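Long-range contacts in ATP phosphoribosyltransferase regulatory subunit (Thermotoga maritima, PDB 1USY), which is probably required for the first step of histidine biosynthesis and may allow histidine to feed back on ATP phosphoribosyltransferase activity: residues 49-54 against 75-80; 88-93 against 267-272; 129-134 against 203-208. All blocks are in the same frame, centred on the assembly; numbering follows the deposited sequence.

Overall arrangement
All three contacts reach the mixed, largely antiparallel sheet of the class-II aminoacyl-tRNA synthetase fold. Interaction 1 packs the chain after strand 47-50 on the outermost strand 74-83; interaction 2 joins the next two strands, 86-97 and 263-273. Their centres are about 9 Å apart, and they touch where V79 O meets E90 N and D77 O meets Q92 N. Interaction 3 lies on the other side of the chain's centre, at strand 125-131, with its centre about 27 and 26 Å from those of interactions 1 and 2. Along the chain, interaction 1 closes before the others open, and interaction 3 falls between the two halves of interaction 2, so one sheet ties together distant sequence.

Interaction 1. Residues 49-54 against 75-80; sequences SIREDF and YADFVY
Two torsions set up the contact between R51, F54 and strand 75-80. The R51 chain leaves with CG anti to the backbone N and then bends at chi3 (-55°), which turns the NH1 edge of the guanidinium to F78 O and brings D77 within salt-bridge range. Y75 holds CG between its backbone N and carbonyl carbon (chi1 51°), laying the ring against that of F54. The evidence for a stack is direct: centroids of the F54 and Y75 rings are 3.9 Å apart, the planes differ by 21°, and the rings are offset. The aliphatic CD of R51 covers the opposite face of F54, so this ring is sandwiched between an arginine chain and a tyrosine. V79 adds a methyl, its CG2 3.5 Å from F54 CD1.

The guanidinium is gripped by several acceptors. R51 NH1 donates to F78 O at 2.8 Å, with the oxygen close to the guanidinium plane, and forms a salt bridge with D77 OD2 at 3.2 Å. A water accepts from R51 NH2 and donates to D77 OD1. D77 OD2 also takes the backbone N-H of F78 on its anti lone pair, which would help hold the carboxylate in place for the arginine.

At the other end the backbones meet: Y80 N donates to R51 O over 2.9 Å, nearly straight. I50 CD1 sits over a face of the Y80 ring, 3.5 Å from its centroid, a CH-pi contact.

Beyond this, Y80 OH bonds to A28 N of a neighbouring subunit, and Y75 OH pairs with S267 OG. D53 caps helix 54-60 through K56 N, while strand 74-83 carries the contact into the sheet by backbone bonds to strand 86-97, its partner in a hairpin.

Interaction 2. Residues 88-93 against 267-272; sequences VAEYQL and SIFLEG
E90 to L93 pair with I268 to G272 as antiparallel strands of the class-II synthetase sheet, where strand 86-97 is the second arm of a hairpin that probably corresponds to motif 2 and strand 263-273 to the strand of motif 3. The axes of the short segments approach to 4.7 Å, with their directions 151° apart.

Backbone bonds define the register. L93 and I268 form a hydrogen-bonded pair: I268 N to L93 O is 2.7 Å and L93 N to I268 O is 3.1 Å. Further along, Y91 N donates to E271 O at 2.8 Å, whereas Y91 O receives L270 N over a longer 3.3 Å. Q92 pairs with F269 and E90 with G272; between these pairs lies one residue, Y91, on the first strand but two, L270 and E271, on the second, which is a beta bulge.

Apolar contacts occupy the face of L93, I268 and Y91. L93 CG meets L270 CD2 at 3.4 Å, the two chains crossing at about a right angle. Helices 6-17 and 103-120 cover this face, F12 reaching both L93 and I268.

On the other face, Q92 and F269 run side by side in the same direction. The amide plane is turned 77° from the ring, and Q92 NE2 comes to the ring edge, 3.3 Å from F269 CE1. Holding CG anti to its carbonyl carbon, the extended Q92 brings its amide oxygen to S267. S267 OG donates to Q92 OE1 at 2.8 Å, approaching from 41° above the carbonyl plane.

Interaction 3. Residues 129-134 against 203-208; sequences IGHTGL and EDLLSA. Unlike the reference sequence in segment 129-134: L134 (reference Val).
A histidine-carboxylate hydrogen bond closes one end of this strand-on-helix contact: H131, the last residue of strand 125-131, donates from NE2 to D204 OD2 in helix 199-215. The atoms are 3.1 Å apart. D204 uses the anti lone pair of OD2, turned away from its other oxygen; the ring and carboxylate planes lie 15° apart, nearly parallel, yet OD2 is tilted 23° out of the ring plane. With CG anti to its backbone N (chi1 -159°), H131 carries its ring toward the helix, edge first, so that NE2 meets D204. The other ring nitrogen, ND1, accepts G133 N at 2.9 Å. Both nitrogens thus have a partner that fixes the ring's rotation, and the pattern is consistent with a proton on NE2.

Helix 199-215 belongs to the connection between strand 125-131 and its parallel neighbour 220-223, a beta-alpha-beta crossover that also contains the helices 147-156, 159-168 and 174-185. K157, L159, I184 and Y185, at or near the ends of these helices, line the pocket for bound histidine. The helix lies on the sheet nearly antiparallel to strand 129-131, with the short axes 8.9 Å apart.

Apolar packing fills the rest. L205 CD1 reaches H131 CB at 3.6 Å, coming in at the edge of the imidazole, and passes I129 CG2 at 4.1 Å. A turn further along the helix, A208 CB lies 4.1 Å from I129 CD1. L237 of the adjacent strand 237-243 touches I129, H131 and L205 together, while L103 and L107 of helix 103-120 pack on D204 and A208, respectively.

Interaction 1. Residues 49-54 against 75-80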
loop_
_atom_site.group_PDB
_atom_site.type_symbol
_atom_site.label_atom_id
_atom_site.label_comp_id
_atom_site.label_asym_id
_atom_site.label_seq_id
_atom_site.Cartn_x
_atom_site.Cartn_y
_atom_site.Cartn_z
ATOM N N SER C 49 -7.248 -10.121 -3.303
ATOM C CA SER C 49 -7.265 -10.620 -4.634
ATOM C C SER C 49 -8.582 -10.132 -5.152
ATOM O O SER C 49 -9.563 -10.154 -4.418
ATOM C CB SER C 49 -7.344 -12.135 -4.569
ATOM O OG SER C 49 -6.058 -12.705 -4.652
ATOM N N ILE C 50 -8.638 -9.733 -6.417
ATOM C CA ILE C 50 -9.902 -9.301 -7.008
ATOM C C ILE C 50 -10.418 -10.287 -8.037
ATOM O O ILE C 50 -9.650 -10.862 -8.792
ATOM C CB ILE C 50 -9.776 -7.878 -7.599
ATOM C CG1 ILE C 50 -11.147 -7.368 -7.998
ATOM C CG2 ILE C 50 -8.863 -7.846 -8.801
ATOM C CD1 ILE C 50 -11.328 -5.883 -7.844
ATOM N N ARG C 51 -11.725 -10.481 -8.074
ATOM C CA ARG C 51 -12.326 -11.437 -8.991
ATOM C C ARG C 51 -11.901 -11.222 -10.466
ATOM O O ARG C 51 -12.177 -10.175 -11.084
ATOM C CB ARG C 51 -13.836 -11.415 -8.842
ATOM C CG ARG C 51 -14.554 -12.309 -9.831
ATOM C CD ARG C 51 -16.002 -11.922 -10.007
ATOM N NE ARG C 51 -16.672 -11.896 -8.714
ATOM C CZ ARG C 51 -17.470 -10.924 -8.318
ATOM N NH1 ARG C 51 -17.713 -9.883 -9.110
ATOM N NH2 ARG C 51 -18.032 -10.998 -7.124
ATOM N N GLU C 52 -11.198 -12.212 -11.010
ATOM C CA GLU C 52 -10.641 -12.094 -12.340
ATOM C C GLU C 52 -11.178 -13.162 -13.278
ATOM O O GLU C 52 -11.048 -13.059 -14.510
ATOM C CB GLU C 52 -9.122 -12.124 -12.248
ATOM C CG GLU C 52 -8.566 -10.747 -11.923
ATOM C CD GLU C 52 -7.074 -10.728 -11.691
ATOM O OE1 GLU C 52 -6.647 -10.854 -10.515
ATOM O OE2 GLU C 52 -6.329 -10.567 -12.689
ATOM N N ASP C 53 -11.805 -14.168 -12.703
ATOM C CA ASP C 53 -12.294 -15.334 -13.407
ATOM C C ASP C 53 -13.369 -15.966 -12.536
ATOM O O ASP C 53 -13.090 -16.361 -11.400
ATOM C CB ASP C 53 -11.137 -16.327 -13.606
ATOM C CG ASP C 53 -11.587 -17.661 -14.188
ATOM O OD1 ASP C 53 -12.279 -18.438 -13.498
ATOM O OD2 ASP C 53 -11.266 -18.043 -15.329
ATOM N N PHE C 54 -14.583 -16.086 -13.057
ATOM C CA PHE C 54 -15.659 -16.632 -12.258
ATOM C C PHE C 54 -15.568 -18.122 -12.004
ATOM O O PHE C 54 -15.948 -18.606 -10.940
ATOM C CB PHE C 54 -16.998 -16.319 -12.865
ATOM C CG PHE C 54 -17.713 -15.272 -12.119
ATOM C CD1 PHE C 54 -17.973 -14.026 -12.706
ATOM C CD2 PHE C 54 -18.101 -15.514 -10.810
ATOM C CE1 PHE C 54 -18.614 -13.040 -11.984
ATOM C CE2 PHE C 54 -18.728 -14.539 -10.092
ATOM C CZ PHE C 54 -19.001 -13.298 -10.677
ATOM N N TYR C 75 -24.408 -16.281 -13.074
ATOM C CA TYR C 75 -23.951 -15.085 -12.325
ATOM C C TYR C 75 -24.066 -13.827 -13.201
ATOM O O TYR C 75 -24.101 -13.914 -14.446
ATOM C CB TYR C 75 -22.510 -15.231 -11.771
ATOM C CG TYR C 75 -21.576 -15.656 -12.859
ATOM C CD1 TYR C 75 -21.057 -14.724 -13.762
ATOM C CD2 TYR C 75 -21.294 -17.008 -13.071
ATOM C CE1 TYR C 75 -20.244 -15.125 -14.811
ATOM C CE2 TYR C 75 -20.492 -17.417 -14.130
ATOM C CZ TYR C 75 -19.958 -16.467 -14.974
ATOM O OH TYR C 75 -19.163 -16.868 -16.009
ATOM N N ALA C 76 -24.125 -12.661 -12.548
ATOM C CA ALA C 76 -24.071 -11.393 -13.252
ATOM C C ALA C 76 -23.298 -10.427 -12.380
ATOM O O ALA C 76 -23.718 -10.083 -11.269
ATOM C CB ALA C 76 -25.461 -10.881 -13.537
ATOM N N ASP C 77 -22.136 -10.015 -12.859
ATOM C CA ASP C 77 -21.272 -9.184 -12.050
ATOM C C ASP C 77 -20.035 -8.746 -12.777
ATOM O O ASP C 77 -19.706 -9.282 -13.816
ATOM C CB ASP C 77 -20.842 -9.936 -10.792
ATOM C CG ASP C 77 -20.620 -9.011 -9.620
ATOM O OD1 ASP C 77 -21.008 -9.416 -8.517
ATOM O OD2 ASP C 77 -20.091 -7.866 -9.700
ATOM N N PHE C 78 -19.325 -7.808 -12.172
ATOM C CA PHE C 78 -18.087 -7.316 -12.726
ATOM C C PHE C 78 -16.984 -8.351 -12.586
ATOM O O PHE C 78 -16.791 -8.918 -11.537
ATOM C CB PHE C 78 -17.725 -5.934 -12.102
ATOM C CG PHE C 78 -18.642 -4.826 -12.557
ATOM C CD1 PHE C 78 -19.603 -4.321 -11.721
ATOM C CD2 PHE C 78 -18.599 -4.355 -13.875
ATOM C CE1 PHE C 78 -20.481 -3.326 -12.152
ATOM C CE2 PHE C 78 -19.474 -3.358 -14.324
ATOM C CZ PHE C 78 -20.404 -2.832 -13.473
ATOM N N VAL C 79 -16.274 -8.609 -13.669
ATOM C CA VAL C 79 -15.005 -9.318 -13.601
ATOM C C VAL C 79 -13.929 -8.253 -13.916
ATOM O O VAL C 79 -14.151 -7.396 -14.790
ATOM C CB VAL C 79 -14.989 -10.451 -14.599
ATOM C CG1 VAL C 79 -13.597 -10.959 -14.788
ATOM C CG2 VAL C 79 -15.973 -11.589 -14.165
ATOM N N TYR C 80 -12.822 -8.253 -13.159
ATOM C CA TYR C 80 -11.789 -7.204 -13.249
ATOM C C TYR C 80 -10.538 -7.796 -13.919
ATOM O O TYR C 80 -10.301 -9.022 -13.867
ATOM C CB TYR C 80 -11.450 -6.581 -11.856
ATOM C CG TYR C 80 -12.666 -6.095 -11.052
ATOM C CD1 TYR C 80 -13.676 -6.981 -10.658
ATOM C CD2 TYR C 80 -12.815 -4.761 -10.705
ATOM C CE1 TYR C 80 -14.798 -6.542 -9.960
ATOM C CE2 TYR C 80 -13.932 -4.314 -9.974
ATOM C CZ TYR C 80 -14.931 -5.199 -9.621
ATOM O OH TYR C 80 -16.057 -4.768 -8.908
HETATM O O HOH W 1 -19.332 -8.835 -6.625
HETATM O O HOH W 2 -9.968 -11.060 -15.417
#

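Interaction 2. Residues 88-93 against 267-272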
loop_
_atom_site.group_PDB
_atom_site.type_symbol
_atom_site.label_atom_id
_atom_site.label_comp_id
_atom_site.label_asym_id
_atom_site.label_seq_id
_atom_site.Cartn_x
_atom_site.Cartn_y
_atom_site.Cartn_z
ATOM N N VAL C 88 -9.654 -2.429 -15.129
ATOM C CA VAL C 88 -10.928 -2.318 -15.831
ATOM C C VAL C 88 -11.824 -3.473 -15.488
ATOM O O VAL C 88 -11.358 -4.498 -15.001
ATOM C CB VAL C 88 -10.787 -2.159 -17.386
ATOM C CG1 VAL C 88 -9.696 -1.139 -17.741
ATOM C CG2 VAL C 88 -10.549 -3.475 -18.070
ATOM N N ALA C 89 -13.109 -3.324 -15.767
ATOM C CA ALA C 89 -14.051 -4.275 -15.280
ATOM C C ALA C 89 -15.023 -4.600 -16.389
ATOM O O ALA C 89 -15.489 -3.706 -17.085
ATOM C CB ALA C 89 -14.764 -3.711 -14.013
ATOM N N GLU C 90 -15.309 -5.893 -16.550
ATOM C CA GLU C 90 -16.310 -6.352 -17.498
ATOM C C GLU C 90 -17.487 -6.874 -16.733
ATOM O O GLU C 90 -17.329 -7.766 -15.922
ATOM C CB GLU C 90 -15.765 -7.500 -18.354
ATOM C CG GLU C 90 -15.663 -7.194 -19.836
ATOM C CD GLU C 90 -17.011 -7.017 -20.503
ATOM O OE1 GLU C 90 -17.106 -6.240 -21.479
ATOM O OE2 GLU C 90 -17.987 -7.654 -20.050
ATOM N N TYR C 91 -18.670 -6.324 -16.983
ATOM C CA TYR C 91 -19.872 -6.919 -16.442
ATOM C C TYR C 91 -20.178 -8.164 -17.259
ATOM O O TYR C 91 -20.523 -8.062 -18.421
ATOM C CB TYR C 91 -21.034 -5.918 -16.486
ATOM C CG TYR C 91 -22.214 -6.331 -15.656
ATOM C CD1 TYR C 91 -22.337 -5.912 -14.343
ATOM C CD2 TYR C 91 -23.196 -7.165 -16.177
ATOM C CE1 TYR C 91 -23.439 -6.296 -13.555
ATOM C CE2 TYR C 91 -24.281 -7.573 -15.409
ATOM C CZ TYR C 91 -24.389 -7.137 -14.089
ATOM O OH TYR C 91 -25.462 -7.529 -13.299
ATOM N N GLN C 92 -20.019 -9.337 -16.666
ATOM C CA GLN C 92 -20.284 -10.599 -17.373
ATOM C C GLN C 92 -21.543 -11.292 -16.893
ATOM O O GLN C 92 -21.917 -11.196 -15.734
ATOM C CB GLN C 92 -19.102 -11.583 -17.239
ATOM C CG GLN C 92 -17.805 -10.973 -17.626
ATOM C CD GLN C 92 -16.639 -11.940 -17.727
ATOM O OE1 GLN C 92 -16.745 -13.122 -17.416
ATOM N NE2 GLN C 92 -15.509 -11.419 -18.176
ATOM N N LEU C 93 -22.178 -11.987 -17.814
ATOM C CA LEU C 93 -23.258 -12.919 -17.522
ATOM C C LEU C 93 -22.731 -14.320 -17.829
ATOM O O LEU C 93 -22.243 -14.586 -18.922
ATOM C CB LEU C 93 -24.464 -12.657 -18.438
ATOM C CG LEU C 93 -25.102 -11.286 -18.433
ATOM C CD1 LEU C 93 -26.453 -11.255 -19.238
ATOM C CD2 LEU C 93 -25.310 -10.813 -17.048
ATOM N N SER C 267 -19.426 -17.265 -20.712
ATOM C CA SER C 267 -19.640 -15.922 -20.259
ATOM C C SER C 267 -19.931 -15.048 -21.448
ATOM O O SER C 267 -19.248 -15.139 -22.475
ATOM C CB SER C 267 -18.381 -15.423 -19.557
ATOM O OG SER C 267 -18.777 -14.756 -18.388
ATOM N N ILE C 268 -20.949 -14.205 -21.303
ATOM C CA ILE C 268 -21.302 -13.230 -22.298
ATOM C C ILE C 268 -20.719 -11.941 -21.766
ATOM O O ILE C 268 -20.783 -11.662 -20.551
ATOM C CB ILE C 268 -22.835 -13.149 -22.381
ATOM C CG1 ILE C 268 -23.385 -14.368 -23.086
ATOM C CG2 ILE C 268 -23.306 -11.877 -23.075
ATOM C CD1 ILE C 268 -24.867 -14.569 -22.867
ATOM N N PHE C 269 -20.135 -11.144 -22.646
ATOM C CA PHE C 269 -19.575 -9.869 -22.220
ATOM C C PHE C 269 -20.507 -8.725 -22.615
ATOM O O PHE C 269 -20.691 -8.503 -23.827
ATOM C CB PHE C 269 -18.226 -9.683 -22.898
ATOM C CG PHE C 269 -17.303 -10.845 -22.731
ATOM C CD1 PHE C 269 -16.815 -11.200 -21.464
ATOM C CD2 PHE C 269 -16.911 -11.586 -23.826
ATOM C CE1 PHE C 269 -15.957 -12.279 -21.295
ATOM C CE2 PHE C 269 -16.057 -12.672 -23.681
ATOM C CZ PHE C 269 -15.577 -13.021 -22.412
ATOM N N LEU C 270 -21.104 -8.001 -21.652
ATOM C CA LEU C 270 -21.907 -6.806 -22.045
ATOM C C LEU C 270 -21.439 -5.416 -21.705
ATOM O O LEU C 270 -22.036 -4.484 -22.196
ATOM C CB LEU C 270 -23.396 -6.888 -21.682
ATOM C CG LEU C 270 -23.851 -7.414 -20.357
ATOM C CD1 LEU C 270 -25.207 -6.831 -20.038
ATOM C CD2 LEU C 270 -23.934 -8.893 -20.570
ATOM N N GLU C 271 -20.403 -5.245 -20.885
ATOM C CA GLU C 271 -20.064 -3.894 -20.442
ATOM C C GLU C 271 -18.648 -3.783 -19.945
ATOM O O GLU C 271 -18.303 -4.413 -18.954
ATOM C CB GLU C 271 -20.987 -3.493 -19.306
ATOM C CG GLU C 271 -21.781 -2.226 -19.527
ATOM C CD GLU C 271 -22.445 -1.727 -18.246
ATOM O OE1 GLU C 271 -21.824 -1.831 -17.177
ATOM O OE2 GLU C 271 -23.594 -1.235 -18.313
ATOM N N GLY C 272 -17.835 -2.988 -20.636
ATOM C CA GLY C 272 -16.541 -2.580 -20.130
ATOM C C GLY C 272 -16.780 -1.343 -19.286
ATOM O O GLY C 272 -17.758 -0.627 -19.509
#

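Interaction 3. Residues 129-134 against 203-208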
loop_
_atom_site.group_PDB
_atom_site.type_symbol
_atom_site.label_atom_id
_atom_site.label_comp_id
_atom_site.label_asym_id
_atom_site.label_seq_id
_atom_site.Cartn_x
_atom_site.Cartn_y
_atom_site.Cartn_z
ATOM N N ILE C 129 -15.882 -22.903 -32.724
ATOM C CA ILE C 129 -15.589 -24.018 -31.832
ATOM C C ILE C 129 -14.175 -24.513 -32.027
ATOM O O ILE C 129 -13.700 -24.631 -33.163
ATOM C CB ILE C 129 -16.588 -25.208 -32.069
ATOM C CG1 ILE C 129 -18.035 -24.771 -31.844
ATOM C CG2 ILE C 129 -16.288 -26.375 -31.147
ATOM C CD1 ILE C 129 -19.009 -25.934 -32.041
ATOM N N GLY C 130 -13.527 -24.870 -30.923
ATOM C CA GLY C 130 -12.209 -25.485 -30.940
ATOM C C GLY C 130 -12.194 -26.598 -29.915
ATOM O O GLY C 130 -13.152 -26.790 -29.178
ATOM N N HIS C 131 -11.103 -27.343 -29.870
ATOM C CA HIS C 131 -10.945 -28.384 -28.903
ATOM C C HIS C 131 -9.513 -28.388 -28.430
ATOM O O HIS C 131 -8.586 -28.556 -29.200
ATOM C CB HIS C 131 -11.303 -29.748 -29.481
ATOM C CG HIS C 131 -11.643 -30.765 -28.430
ATOM N ND1 HIS C 131 -10.693 -31.339 -27.615
ATOM C CD2 HIS C 131 -12.835 -31.290 -28.052
ATOM C CE1 HIS C 131 -11.282 -32.185 -26.784
ATOM N NE2 HIS C 131 -12.582 -32.176 -27.028
ATOM N N THR C 132 -9.329 -28.176 -27.143
ATOM C CA THR C 132 -8.004 -28.189 -26.530
ATOM C C THR C 132 -7.252 -29.501 -26.784
ATOM O O THR C 132 -6.027 -29.528 -26.748
ATOM C CB THR C 132 -8.219 -27.963 -25.048
ATOM O OG1 THR C 132 -7.574 -26.745 -24.643
ATOM C CG2 THR C 132 -7.626 -29.024 -24.245
ATOM N N GLY C 133 -8.002 -30.570 -27.060
ATOM C CA GLY C 133 -7.460 -31.872 -27.379
ATOM C C GLY C 133 -6.324 -31.754 -28.352
ATOM O O GLY C 133 -5.213 -31.466 -27.948
ATOM N N LEU C 134 -6.592 -31.912 -29.633
ATOM C CA LEU C 134 -5.560 -31.801 -30.682
ATOM C C LEU C 134 -4.357 -30.869 -30.486
ATOM O O LEU C 134 -4.161 -29.956 -31.282
ATOM C CB LEU C 134 -6.226 -31.392 -31.996
ATOM C CG LEU C 134 -6.772 -30.004 -31.882
ATOM C CD1 LEU C 134 -6.067 -29.230 -32.909
ATOM C CD2 LEU C 134 -8.268 -30.065 -32.150
ATOM N N GLU C 203 -15.346 -36.270 -32.678
ATOM C CA GLU C 203 -16.681 -36.599 -32.202
ATOM C C GLU C 203 -17.258 -35.472 -31.374
ATOM O O GLU C 203 -18.368 -35.047 -31.615
ATOM C CB GLU C 203 -16.604 -37.877 -31.368
ATOM C CG GLU C 203 -17.516 -38.986 -31.823
ATOM C CD GLU C 203 -17.014 -40.361 -31.412
ATOM O OE1 GLU C 203 -17.537 -40.923 -30.423
ATOM O OE2 GLU C 203 -16.102 -40.882 -32.084
ATOM N N ASP C 204 -16.511 -34.949 -30.414
ATOM C CA ASP C 204 -17.033 -33.796 -29.667
ATOM C C ASP C 204 -17.390 -32.616 -30.598
ATOM O O ASP C 204 -18.484 -32.025 -30.467
ATOM C CB ASP C 204 -16.041 -33.306 -28.613
ATOM C CG ASP C 204 -15.831 -34.292 -27.469
ATOM O OD1 ASP C 204 -16.740 -35.092 -27.120
ATOM O OD2 ASP C 204 -14.765 -34.297 -26.831
ATOM N N LEU C 205 -16.472 -32.300 -31.526
ATOM C CA LEU C 205 -16.654 -31.206 -32.454
ATOM C C LEU C 205 -17.858 -31.506 -33.363
ATOM O O LEU C 205 -18.661 -30.608 -33.662
ATOM C CB LEU C 205 -15.373 -30.962 -33.284
ATOM C CG LEU C 205 -14.304 -29.981 -32.769
ATOM C CD1 LEU C 205 -14.359 -29.955 -31.297
ATOM C CD2 LEU C 205 -12.844 -30.391 -33.193
ATOM N N LEU C 206 -18.013 -32.762 -33.773
ATOM C CA LEU C 206 -19.165 -33.092 -34.615
ATOM C C LEU C 206 -20.526 -32.960 -33.884
ATOM O O LEU C 206 -21.460 -32.354 -34.429
ATOM C CB LEU C 206 -19.062 -34.478 -35.210
ATOM C CG LEU C 206 -18.070 -34.769 -36.311
ATOM C CD1 LEU C 206 -17.668 -36.283 -36.280
ATOM C CD2 LEU C 206 -18.703 -34.377 -37.618
ATOM N N SER C 207 -20.642 -33.560 -32.695
ATOM C CA SER C 207 -21.883 -33.537 -31.935
ATOM C C SER C 207 -22.225 -32.090 -31.610
ATOM O O SER C 207 -23.358 -31.673 -31.851
ATOM C CB SER C 207 -21.769 -34.346 -30.637
ATOM O OG SER C 207 -21.608 -35.724 -30.913
ATOM N N ALA C 208 -21.251 -31.313 -31.119
ATOM C CA ALA C 208 -21.556 -29.922 -30.733
ATOM C C ALA C 208 -21.987 -29.168 -31.971
ATOM O O ALA C 208 -22.960 -28.417 -31.928
ATOM C CB ALA C 208 -20.382 -29.231 -30.065
#